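Local coordinates for protein tungsten formylmethanofuran dehydrogenase subunit E (Syntrophus aciditrophicus, PDB 3D00) that is of uncertain function but binds zinc through a C-terminal treble-clef finger and belongs to a family implicated in microbial methanogenesis, at residues G34-L39 / F85-Y90; V100-E105 / P140-L145. All coordinates share one frame; numbering follows the deposited sequence.

Contact 1 (G34-L39 / F85-Y90); sequences GFMVDL and FAVSLY
M36, present as selenomethionine, reaches from helix 28-42 onto V87 and F85. The contact is helix-on-sheet packing in the alpha+beta core of the FmdE fold, with the helix lying against one face of the mixed sheet. Helix 34-39 and strand 86-90 run nearly the same way, 26° apart, with 8.9 Å between their axes. M36 loses the most surface, and its long, flexible, apolar chain suits a position from which it touches F85 O and A86 CA as well as two side chains. Its CB rests on V87 CG1 at 4.0 Å. Farther out, SE makes a Met-aromatic contact with F85, 4.5 Å from the ring centroid, approaching obliquely at 56° from the ring normal. The closest ring atom is CE2, 3.5 Å from SE. V87 points toward the helix, and its compact branched side chain offers CG1 to both CB and CE of M36. Beta-branched valine suits the sheet here because CG1 meets M36 without needing a longer chain. One residue on from M36, V37 lies beside the strand, its CG1 4.6 Å from L89 CD1, a loose approach; the nearer atom is the carbonyl O of V37, 4.2 Å from that methyl. The cluster extends over the sheet, since M36 also touches V100 and L102 on strand 96-102. A bend at chi3 of M36 (78°) swings CE toward the strand backbone, 3.4 Å from F85 O.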
ATOM      1  N   GLY A  34      13.084   7.187   4.176  1.00 37.07           N
ATOM      2  CA  GLY A  34      13.544   8.189   3.204  1.00 36.74           C
ATOM      3  C   GLY A  34      15.015   8.111   2.832  1.00 36.88           C
ATOM      4  O   GLY A  34      15.412   8.323   1.657  1.00 36.41           O
ATOM      5  N   PHE A  35      15.843   7.900   3.846  1.00 35.56           N
ATOM      6  CA  PHE A  35      17.265   7.765   3.622  1.00 35.59           C
ATOM      7  C   PHE A  35      17.517   6.513   2.872  1.00 32.98           C
ATOM      8  O   PHE A  35      18.402   6.457   2.066  1.00 33.05           O
ATOM      9  CB  PHE A  35      18.032   7.791   4.930  1.00 35.68           C
ATOM     10  CG  PHE A  35      18.101   9.146   5.534  1.00 35.90           C
ATOM     11  CD1 PHE A  35      18.813  10.155   4.906  1.00 36.99           C
ATOM     12  CD2 PHE A  35      17.506   9.409   6.757  1.00 36.72           C
ATOM     13  CE1 PHE A  35      18.893  11.400   5.460  1.00 36.54           C
ATOM     14  CE2 PHE A  35      17.588  10.646   7.321  1.00 36.28           C
ATOM     15  CZ  PHE A  35      18.259  11.644   6.678  1.00 36.56           C
HETATM   16  N   MSE A  36      16.759   5.478   3.165  1.00 32.95           N
HETATM   17  CA  MSE A  36      16.949   4.213   2.486  1.00 33.08           C
HETATM   18  C   MSE A  36      16.586   4.240   1.012  1.00 33.74           C
HETATM   19  O   MSE A  36      17.335   3.765   0.163  1.00 35.82           O
HETATM   20  CB  MSE A  36      16.170   3.104   3.196  1.00 32.87           C
HETATM   21  CG  MSE A  36      16.711   2.803   4.563  1.00 35.16           C
HETATM   22 SE   MSE A  36      15.422   1.771   5.626  0.75 34.03          SE
HETATM   23  CE  MSE A  36      15.663   0.090   4.926  1.00 38.41           C
ATOM     24  N   VAL A  37      15.452   4.818   0.702  1.00 34.75           N
ATOM     25  CA  VAL A  37      14.995   4.929  -0.672  1.00 36.89           C
ATOM     26  C   VAL A  37      15.905   5.861  -1.460  1.00 35.62           C
ATOM     27  O   VAL A  37      16.235   5.567  -2.612  1.00 34.41           O
ATOM     28  CB  VAL A  37      13.524   5.420  -0.742  1.00 37.46           C
ATOM     29  CG1 VAL A  37      13.110   5.811  -2.195  1.00 38.21           C
ATOM     30  CG2 VAL A  37      12.614   4.376  -0.157  1.00 37.03           C
ATOM     31  N   ASP A  38      16.336   6.957  -0.833  1.00 35.53           N
ATOM     32  CA  ASP A  38      17.329   7.830  -1.436  1.00 35.46           C
ATOM     33  C   ASP A  38      18.646   7.118  -1.790  1.00 35.28           C
ATOM     34  O   ASP A  38      19.148   7.278  -2.890  1.00 35.64           O
ATOM     35  CB  ASP A  38      17.600   9.027  -0.508  1.00 36.06           C
ATOM     36  CG  ASP A  38      18.674   9.939  -1.025  1.00 36.28           C
ATOM     37  OD1 ASP A  38      18.378  10.851  -1.832  1.00 37.99           O
ATOM     38  OD2 ASP A  38      19.811   9.764  -0.589  1.00 37.11           O
ATOM     39  N   LEU A  39      19.216   6.343  -0.862  1.00 36.54           N
ATOM     40  CA  LEU A  39      20.459   5.592  -1.148  1.00 35.09           C
ATOM     41  C   LEU A  39      20.226   4.539  -2.265  1.00 36.47           C
ATOM     42  O   LEU A  39      21.068   4.349  -3.150  1.00 34.58           O
ATOM     43  CB  LEU A  39      20.963   4.923   0.140  1.00 35.66           C
ATOM     44  CG  LEU A  39      22.233   4.046   0.094  1.00 35.40           C
ATOM     45  CD1 LEU A  39      23.347   4.901  -0.397  1.00 34.47           C
ATOM     46  CD2 LEU A  39      22.598   3.387   1.460  1.00 34.82           C
ATOM     47  N   PHE A  85      13.245  -4.722   8.158  1.00 38.89           N
ATOM     48  CA  PHE A  85      13.293  -3.295   7.803  1.00 39.86           C
ATOM     49  C   PHE A  85      14.276  -3.140   6.641  1.00 39.42           C
ATOM     50  O   PHE A  85      15.417  -2.758   6.818  1.00 39.51           O
ATOM     51  CB  PHE A  85      13.681  -2.426   9.012  1.00 41.29           C
ATOM     52  CG  PHE A  85      13.159  -1.022   8.927  1.00 41.86           C
ATOM     53  CD1 PHE A  85      11.813  -0.766   9.108  1.00 42.78           C
ATOM     54  CD2 PHE A  85      13.999   0.033   8.660  1.00 43.31           C
ATOM     55  CE1 PHE A  85      11.308   0.522   9.002  1.00 43.82           C
ATOM     56  CE2 PHE A  85      13.498   1.343   8.556  1.00 43.09           C
ATOM     57  CZ  PHE A  85      12.163   1.574   8.728  1.00 43.22           C
ATOM     58  N   ALA A  86      13.784  -3.459   5.458  1.00 37.94           N
ATOM     59  CA  ALA A  86      14.585  -3.464   4.245  1.00 38.45           C
ATOM     60  C   ALA A  86      13.692  -3.134   3.038  1.00 38.63           C
ATOM     61  O   ALA A  86      12.495  -3.426   3.011  1.00 36.15           O
ATOM     62  CB  ALA A  86      15.221  -4.817   4.071  1.00 34.59           C
ATOM     63  N   VAL A  87      14.281  -2.464   2.058  1.00 39.87           N
ATOM     64  CA  VAL A  87      13.601  -2.193   0.798  1.00 37.91           C
ATOM     65  C   VAL A  87      14.586  -2.536  -0.305  1.00 36.44           C
ATOM     66  O   VAL A  87      15.775  -2.334  -0.132  1.00 37.14           O
ATOM     67  CB  VAL A  87      13.197  -0.664   0.685  1.00 37.74           C
ATOM     68  CG1 VAL A  87      14.428   0.255   0.997  1.00 36.86           C
ATOM     69  CG2 VAL A  87      12.609  -0.335  -0.723  1.00 37.14           C
ATOM     70  N   SER A  88      14.084  -3.091  -1.405  1.00 35.20           N
ATOM     71  CA  SER A  88      14.857  -3.202  -2.620  0.50 35.35           C
ATOM     72  C   SER A  88      14.141  -2.471  -3.735  1.00 35.21           C
ATOM     73  O   SER A  88      12.883  -2.440  -3.795  1.00 36.61           O
ATOM     74  CB  SER A  88      15.100  -4.655  -3.012  0.50 35.32           C
ATOM     75  OG  SER A  88      13.907  -5.281  -3.400  0.50 34.80           O
ATOM     76  N   LEU A  89      14.950  -1.854  -4.596  1.00 34.81           N
ATOM     77  CA  LEU A  89      14.506  -1.262  -5.848  1.00 33.72           C
ATOM     78  C   LEU A  89      15.178  -2.077  -6.948  1.00 34.11           C
ATOM     79  O   LEU A  89      16.359  -2.370  -6.840  1.00 33.84           O
ATOM     80  CB  LEU A  89      14.895   0.217  -5.913  1.00 32.04           C
ATOM     81  CG  LEU A  89      14.281   1.099  -4.806  1.00 32.65           C
ATOM     82  CD1 LEU A  89      14.650   2.508  -5.062  1.00 30.06           C
ATOM     83  CD2 LEU A  89      12.776   0.990  -4.673  1.00 32.13           C
ATOM     84  N   TYR A  90      14.442  -2.516  -7.961  1.00 33.75           N
ATOM     85  CA  TYR A  90      15.035  -3.358  -8.973  1.00 35.91           C
ATOM     86  C   TYR A  90      14.582  -3.006 -10.391  1.00 36.15           C
ATOM     87  O   TYR A  90      13.495  -2.474 -10.573  1.00 35.15           O
ATOM     88  CB  TYR A  90      14.803  -4.826  -8.660  1.00 37.62           C
ATOM     89  CG  TYR A  90      13.369  -5.233  -8.624  1.00 38.81           C
ATOM     90  CD1 TYR A  90      12.614  -5.080  -7.459  1.00 38.20           C
ATOM     91  CD2 TYR A  90      12.748  -5.776  -9.753  1.00 39.31           C
ATOM     92  CE1 TYR A  90      11.289  -5.467  -7.407  1.00 38.11           C
ATOM     93  CE2 TYR A  90      11.377  -6.145  -9.723  1.00 39.12           C
ATOM     94  CZ  TYR A  90      10.667  -5.997  -8.543  1.00 39.20           C
ATOM     95  OH  TYR A  90       9.332  -6.347  -8.487  1.00 39.48           O
TER

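Contact 2 (V100-E105 / P140-L145); sequences VFLDVE and PDILEL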
ATOM      1  N   VAL A 100      18.488  -2.315   0.549  1.00 35.52           N
ATOM      2  CA  VAL A 100      18.980  -1.446   1.589  1.00 35.59           C
ATOM      3  C   VAL A 100      18.305  -1.827   2.879  1.00 37.07           C
ATOM      4  O   VAL A 100      17.103  -2.038   2.929  1.00 35.70           O
ATOM      5  CB  VAL A 100      18.716   0.065   1.307  1.00 35.20           C
ATOM      6  CG1 VAL A 100      19.367   0.902   2.406  1.00 35.09           C
ATOM      7  CG2 VAL A 100      19.231   0.455  -0.052  1.00 34.84           C
ATOM      8  N   PHE A 101      19.110  -1.888   3.924  1.00 38.15           N
ATOM      9  CA  PHE A 101      18.658  -2.237   5.218  1.00 39.45           C
ATOM     10  C   PHE A 101      19.499  -1.540   6.299  1.00 42.86           C
ATOM     11  O   PHE A 101      20.528  -0.912   6.011  1.00 41.59           O
ATOM     12  CB  PHE A 101      18.696  -3.772   5.359  1.00 37.23           C
ATOM     13  CG  PHE A 101      20.066  -4.407   5.178  1.00 37.40           C
ATOM     14  CD1 PHE A 101      20.576  -4.631   3.930  1.00 37.49           C
ATOM     15  CD2 PHE A 101      20.803  -4.809   6.268  1.00 37.66           C
ATOM     16  CE1 PHE A 101      21.807  -5.248   3.772  1.00 38.27           C
ATOM     17  CE2 PHE A 101      22.046  -5.429   6.124  1.00 38.05           C
ATOM     18  CZ  PHE A 101      22.538  -5.645   4.871  1.00 37.18           C
ATOM     19  N   LEU A 102      19.040  -1.651   7.540  1.00 47.02           N
ATOM     20  CA  LEU A 102      19.735  -1.062   8.675  1.00 51.26           C
ATOM     21  C   LEU A 102      20.852  -1.985   9.188  1.00 51.86           C
ATOM     22  O   LEU A 102      20.681  -3.197   9.301  1.00 51.28           O
ATOM     23  CB  LEU A 102      18.753  -0.714   9.796  1.00 53.11           C
ATOM     24  CG  LEU A 102      18.157   0.701   9.777  1.00 54.05           C
ATOM     25  CD1 LEU A 102      17.672   0.964   8.393  1.00 53.58           C
ATOM     26  CD2 LEU A 102      17.027   0.876  10.824  1.00 53.58           C
ATOM     27  N   ASP A 103      21.985  -1.368   9.485  1.00 54.15           N
ATOM     28  CA  ASP A 103      23.190  -2.039   9.945  1.00 56.70           C
ATOM     29  C   ASP A 103      23.375  -1.612  11.413  1.00 56.58           C
ATOM     30  O   ASP A 103      23.854  -0.513  11.699  1.00 55.58           O
ATOM     31  CB  ASP A 103      24.361  -1.581   9.060  1.00 57.88           C
ATOM     32  CG  ASP A 103      25.569  -2.518   9.097  1.00 59.68           C
ATOM     33  OD1 ASP A 103      25.402  -3.753   9.025  1.00 60.53           O
ATOM     34  OD2 ASP A 103      26.713  -1.989   9.146  1.00 61.08           O
ATOM     35  N   VAL A 104      22.942  -2.467  12.341  1.00 58.91           N
ATOM     36  CA  VAL A 104      23.063  -2.170  13.789  1.00 59.68           C
ATOM     37  C   VAL A 104      24.524  -2.026  14.230  1.00 59.78           C
ATOM     38  O   VAL A 104      24.803  -1.245  15.159  1.00 60.01           O
ATOM     39  CB  VAL A 104      22.283  -3.176  14.667  1.00 60.03           C
ATOM     40  CG1 VAL A 104      22.419  -2.825  16.170  1.00 59.90           C
ATOM     41  CG2 VAL A 104      20.811  -3.191  14.249  1.00 59.50           C
ATOM     42  N   GLU A 105      25.442  -2.693  13.516  1.00 59.92           N
ATOM     43  CA  GLU A 105      26.900  -2.467  13.701  1.00 61.13           C
ATOM     44  C   GLU A 105      27.281  -0.979  13.600  1.00 58.77           C
ATOM     45  O   GLU A 105      28.218  -0.517  14.279  1.00 59.50           O
ATOM     46  CB  GLU A 105      27.755  -3.298  12.713  1.00 62.82           C
ATOM     47  CG  GLU A 105      27.184  -4.715  12.317  1.00 64.64           C
ATOM     48  CD  GLU A 105      28.265  -5.742  11.857  1.00 65.43           C
ATOM     49  OE1 GLU A 105      29.374  -5.330  11.416  1.00 67.83           O
ATOM     50  OE2 GLU A 105      28.004  -6.973  11.933  1.00 67.08           O
ATOM     51  N   PRO A 140      22.241   8.462   6.167  1.00 40.63           N
ATOM     52  CA  PRO A 140      22.471   7.103   5.661  1.00 42.24           C
ATOM     53  C   PRO A 140      23.593   6.310   6.367  1.00 42.06           C
ATOM     54  O   PRO A 140      23.842   5.190   5.983  1.00 41.51           O
ATOM     55  CB  PRO A 140      22.876   7.360   4.211  1.00 42.80           C
ATOM     56  CG  PRO A 140      23.663   8.638   4.312  1.00 42.74           C
ATOM     57  CD  PRO A 140      22.879   9.474   5.315  1.00 42.04           C
ATOM     58  N   ASP A 141      24.269   6.873   7.368  1.00 41.22           N
ATOM     59  CA  ASP A 141      25.389   6.174   8.052  1.00 40.23           C
ATOM     60  C   ASP A 141      24.994   4.856   8.754  1.00 38.81           C
ATOM     61  O   ASP A 141      25.831   3.973   8.974  1.00 39.36           O
ATOM     62  CB  ASP A 141      26.088   7.107   9.061  1.00 41.61           C
ATOM     63  CG  ASP A 141      26.598   8.427   8.434  1.00 42.60           C
ATOM     64  OD1 ASP A 141      26.664   8.541   7.195  1.00 45.19           O
ATOM     65  OD2 ASP A 141      26.943   9.360   9.192  1.00 44.21           O
ATOM     66  N   ILE A 142      23.724   4.706   9.082  1.00 36.80           N
ATOM     67  CA  ILE A 142      23.244   3.478   9.703  1.00 36.08           C
ATOM     68  C   ILE A 142      22.714   2.446   8.702  1.00 36.73           C
ATOM     69  O   ILE A 142      22.184   1.404   9.089  1.00 37.16           O
ATOM     70  CB  ILE A 142      22.176   3.805  10.737  1.00 36.10           C
ATOM     71  CG1 ILE A 142      21.045   4.637  10.117  1.00 36.61           C
ATOM     72  CG2 ILE A 142      22.838   4.563  11.896  1.00 35.71           C
ATOM     73  CD1 ILE A 142      19.738   4.608  10.913  1.00 35.90           C
ATOM     74  N   LEU A 143      22.920   2.716   7.420  1.00 37.38           N
ATOM     75  CA  LEU A 143      22.407   1.859   6.347  1.00 38.21           C
ATOM     76  C   LEU A 143      23.485   0.987   5.678  1.00 37.00           C
ATOM     77  O   LEU A 143      24.647   1.358   5.652  1.00 36.55           O
ATOM     78  CB  LEU A 143      21.708   2.758   5.320  1.00 37.88           C
ATOM     79  CG  LEU A 143      20.595   3.629   5.896  1.00 38.11           C
ATOM     80  CD1 LEU A 143      19.980   4.449   4.777  1.00 38.96           C
ATOM     81  CD2 LEU A 143      19.563   2.799   6.588  1.00 40.09           C
ATOM     82  N   GLU A 144      23.101  -0.193   5.203  1.00 37.02           N
ATOM     83  CA  GLU A 144      23.959  -1.016   4.351  1.00 38.31           C
ATOM     84  C   GLU A 144      23.215  -1.363   3.066  1.00 37.04           C
ATOM     85  O   GLU A 144      22.009  -1.451   3.040  1.00 33.32           O
ATOM     86  CB  GLU A 144      24.419  -2.308   5.049  1.00 40.64           C
ATOM     87  CG  GLU A 144      25.642  -3.025   4.397  1.00 44.75           C
ATOM     88  CD  GLU A 144      26.799  -2.068   3.954  1.00 47.21           C
ATOM     89  OE1 GLU A 144      26.761  -1.500   2.816  1.00 50.14           O
ATOM     90  OE2 GLU A 144      27.758  -1.867   4.740  1.00 49.19           O
ATOM     91  N   LEU A 145      23.972  -1.611   2.017  1.00 37.05           N
ATOM     92  CA  LEU A 145      23.455  -1.805   0.666  1.00 39.31           C
ATOM     93  C   LEU A 145      23.984  -3.136   0.166  1.00 39.72           C
ATOM     94  O   LEU A 145      25.124  -3.501   0.461  1.00 38.14           O
ATOM     95  CB  LEU A 145      24.057  -0.730  -0.215  1.00 42.01           C
ATOM     96  CG  LEU A 145      23.378   0.366  -0.992  1.00 43.63           C
ATOM     97  CD1 LEU A 145      24.552   1.116  -1.677  1.00 43.95           C
ATOM     98  CD2 LEU A 145      22.435  -0.187  -1.994  1.00 43.87           C
TER
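F101 and E144 face each other as the hydrogen-bonded pair of an antiparallel bridge joining strand 96-102 to strand 143-149, the outermost strand on this side of the chain's mixed sheet. Two backbone bonds grip the pair: F101 N to E144 O at 3.1 Å, and E144 N to F101 O at 2.8 Å. A third, D103 N to I142 O at 2.8 Å, carries the pairing past the end of the regular strands. On the face that carries them, the two side chains lie side by side and point the same way. CG of F101 sits between its own N and carbonyl carbon (chi1 60°). E144 CB lies over one face of the ring in a CH-pi contact, 4.1 Å from the centroid and nearer the rim, with CZ the closest ring atom. A flat aromatic suits this spot because it shields the aliphatic part of a glutamate whose charge stays near solvent. An alanine here would probably open a gap beside E144 CB and CG and remove the CH-pi contact. The opposite face is aliphatic: V100 CG2 meets L145 CD2 at 3.8 Å, and V100 CG1 meets L143 CB at 4.2 Å. D103 OD2 lies 4.5 Å from E144 OE2, a proximity of like charges that would probably be mildly unfavourable. Farther out, V100 packs on A40 of helix 28-42, and F101 on E171 of the second subunit. The E144 chain bends at chi2 (43°), and its OE1 accepts the backbone N-H of L145 at 2.9 Å on the anti side of the carboxylate.

Contact 1 and contact 2 belong to one sheet, their centres about 10 Å apart. Strands 86-91 and 96-102 are consecutive in the chain and adjacent in the sheet, and V87 O probably accepts a hydrogen bond from V100 N at 2.8 Å, tying the two contacts directly. M36 spans both: its CE lies 3.3 Å from V100 O, so helix 28-42 packs across the strand of contact 1 and reaches that of contact 2. Neither lies at the zinc site of C166, C169, C181 and C184. Even so, the C-terminal region of the second subunit meets residues of both contacts.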